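Local structure of monovalent Na+/H+ antiporter subunit A (Dietzia sp. DQ12-45-1b, 7D3U) at residues G725-N731 and G813-G819. The protein probably exchanges sodium ions for protons across the cell membrane as the large subunit A of the multi-subunit Mrp antiporter complex. Residues are numbered along the deposited sequence; the frame is centred on the assembly and turned at random.
Sequences GGINVVN and GHNAPGG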
loop_
_atom_site.group_PDB
_atom_site.type_symbol
_atom_site.label_atom_id
_atom_site.label_comp_id
_atom_site.label_asym_id
_atom_site.label_seq_id
_atom_site.Cartn_x
_atom_site.Cartn_y
_atom_site.Cartn_z
ATOM N N GLY B 725 -20.735 -12.666 -35.452
ATOM C CA GLY B 725 -20.650 -13.774 -36.378
ATOM C C GLY B 725 -20.226 -15.095 -35.775
ATOM O O GLY B 725 -20.248 -16.112 -36.479
ATOM N N GLY B 726 -19.843 -15.121 -34.505
ATOM C CA GLY B 726 -19.429 -16.345 -33.832
ATOM C C GLY B 726 -20.484 -16.786 -32.833
ATOM O O GLY B 726 -21.172 -15.954 -32.238
ATOM N N ILE B 727 -20.606 -18.102 -32.657
ATOM C CA ILE B 727 -21.616 -18.643 -31.757
ATOM C C ILE B 727 -21.071 -18.967 -30.372
ATOM O O ILE B 727 -21.861 -19.160 -29.438
ATOM C CB ILE B 727 -22.266 -19.899 -32.361
ATOM C CG1 ILE B 727 -21.241 -21.025 -32.480
ATOM C CG2 ILE B 727 -22.867 -19.585 -33.716
ATOM C CD1 ILE B 727 -21.809 -22.302 -33.050
ATOM N N ASN B 728 -19.753 -19.032 -30.209
ATOM C CA ASN B 728 -19.151 -19.257 -28.897
ATOM C C ASN B 728 -19.271 -17.971 -28.096
ATOM O O ASN B 728 -18.408 -17.095 -28.169
ATOM C CB ASN B 728 -17.697 -19.689 -29.047
ATOM C CG ASN B 728 -17.030 -19.990 -27.715
ATOM O OD1 ASN B 728 -17.628 -19.834 -26.653
ATOM N ND2 ASN B 728 -15.783 -20.439 -27.771
ATOM N N VAL B 729 -20.344 -17.863 -27.310
ATOM C CA VAL B 729 -20.637 -16.619 -26.605
ATOM C C VAL B 729 -19.501 -16.244 -25.665
ATOM O O VAL B 729 -19.153 -15.066 -25.533
ATOM C CB VAL B 729 -21.975 -16.739 -25.857
ATOM C CG1 VAL B 729 -22.340 -15.415 -25.223
ATOM C CG2 VAL B 729 -23.062 -17.193 -26.807
ATOM N N VAL B 730 -18.901 -17.234 -25.001
ATOM C CA VAL B 730 -17.821 -16.948 -24.061
ATOM C C VAL B 730 -16.635 -16.329 -24.787
ATOM O O VAL B 730 -16.073 -15.316 -24.351
ATOM C CB VAL B 730 -17.414 -18.225 -23.308
ATOM C CG1 VAL B 730 -16.445 -17.891 -22.191
ATOM C CG2 VAL B 730 -18.642 -18.926 -22.769
ATOM N N ASN B 731 -16.249 -16.913 -25.920
ATOM C CA ASN B 731 -15.088 -16.400 -26.634
ATOM C C ASN B 731 -15.368 -15.046 -27.269
ATOM O O ASN B 731 -14.477 -14.193 -27.303
ATOM C CB ASN B 731 -14.633 -17.395 -27.695
ATOM C CG ASN B 731 -13.329 -16.991 -28.341
ATOM O OD1 ASN B 731 -12.253 -17.279 -27.822
ATOM N ND2 ASN B 731 -13.417 -16.314 -29.478
ATOM N N GLY B 813 -11.825 -21.235 -32.255
ATOM C CA GLY B 813 -12.230 -20.636 -30.996
ATOM C C GLY B 813 -13.476 -19.782 -31.069
ATOM O O GLY B 813 -14.076 -19.495 -30.029
ATOM N N HIS B 814 -13.885 -19.373 -32.267
ATOM C CA HIS B 814 -15.032 -18.488 -32.401
ATOM C C HIS B 814 -16.355 -19.234 -32.474
ATOM O O HIS B 814 -17.404 -18.627 -32.234
ATOM C CB HIS B 814 -14.877 -17.610 -33.644
ATOM C CG HIS B 814 -15.230 -16.173 -33.416
ATOM N ND1 HIS B 814 -14.613 -15.401 -32.455
ATOM C CD2 HIS B 814 -16.130 -15.367 -34.025
ATOM C CE1 HIS B 814 -15.120 -14.181 -32.482
ATOM N NE2 HIS B 814 -16.042 -14.134 -33.425
ATOM N N ASN B 815 -16.334 -20.528 -32.798
ATOM C CA ASN B 815 -17.549 -21.329 -32.886
ATOM C C ASN B 815 -17.407 -22.654 -32.146
ATOM O O ASN B 815 -18.177 -23.585 -32.401
ATOM C CB ASN B 815 -17.927 -21.581 -34.347
ATOM C CG ASN B 815 -18.023 -20.304 -35.154
ATOM O OD1 ASN B 815 -17.024 -19.619 -35.374
ATOM N ND2 ASN B 815 -19.227 -19.975 -35.602
ATOM N N ALA B 816 -16.447 -22.756 -31.234
ATOM C CA ALA B 816 -16.157 -24.001 -30.541
ATOM C C ALA B 816 -15.332 -23.675 -29.305
ATOM O O ALA B 816 -14.706 -22.612 -29.239
ATOM C CB ALA B 816 -15.408 -24.981 -31.457
ATOM N N PRO B 817 -15.318 -24.559 -28.308
ATOM C CA PRO B 817 -14.618 -24.242 -27.057
ATOM C C PRO B 817 -13.120 -24.061 -27.259
ATOM O O PRO B 817 -12.453 -24.885 -27.886
ATOM C CB PRO B 817 -14.923 -25.453 -26.167
ATOM C CG PRO B 817 -15.371 -26.522 -27.101
ATOM C CD PRO B 817 -16.083 -25.811 -28.195
ATOM N N GLY B 818 -12.601 -22.959 -26.721
ATOM C CA GLY B 818 -11.173 -22.715 -26.647
ATOM C C GLY B 818 -10.660 -21.787 -27.725
ATOM O O GLY B 818 -10.420 -22.233 -28.849
ATOM N N GLY B 819 -10.483 -20.503 -27.413
ATOM C CA GLY B 819 -10.053 -19.581 -28.446
ATOM C C GLY B 819 -8.572 -19.272 -28.538
ATOM O O GLY B 819 -7.948 -19.569 -29.560
#
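N728, the N-cap of helix 729-737, spends its side chain in two directions. Its OD1 turns back into the helix and accepts a weak capping bond from N731 N (3.3 Å), while its ND2 reaches into the loop 813-819 and donates to two carbonyls that the turn brings together: G813 O at 3.0 Å and, more weakly because of a bent angle, A816 O at 2.8 Å. The backbone of the same residue adds a nearly straight bond, N728 N to H814 O (3.1 Å), so three hydrogen bonds from one residue, one of them weak, fix the helix start to carbonyls of G813, H814 and A816. One helical turn on, N731 ND2 meets the edge of the H814 imidazole and makes a weak bond to ND1 (3.3 Å), and N731 OD1 lies 3.2 Å from G819 CA; a side chain on G819 would collide with this oxygen. G726 is also close-packed, its CA 3.4 Å from H814 O, and a CB there would run into the H814 ring. At the more open end, I727 CG1 packs on N815 CA at 3.7 Å. The contact thus ties the loop linking helices 789-812 and 821-837, in the MnhB-related region, to the start of helix 729-737 in the MbhE-like region, with H814 also against T732, V735 and D736 of that helix, L54 of subunit C against I727 and N728, and D60 of subunit F against P817.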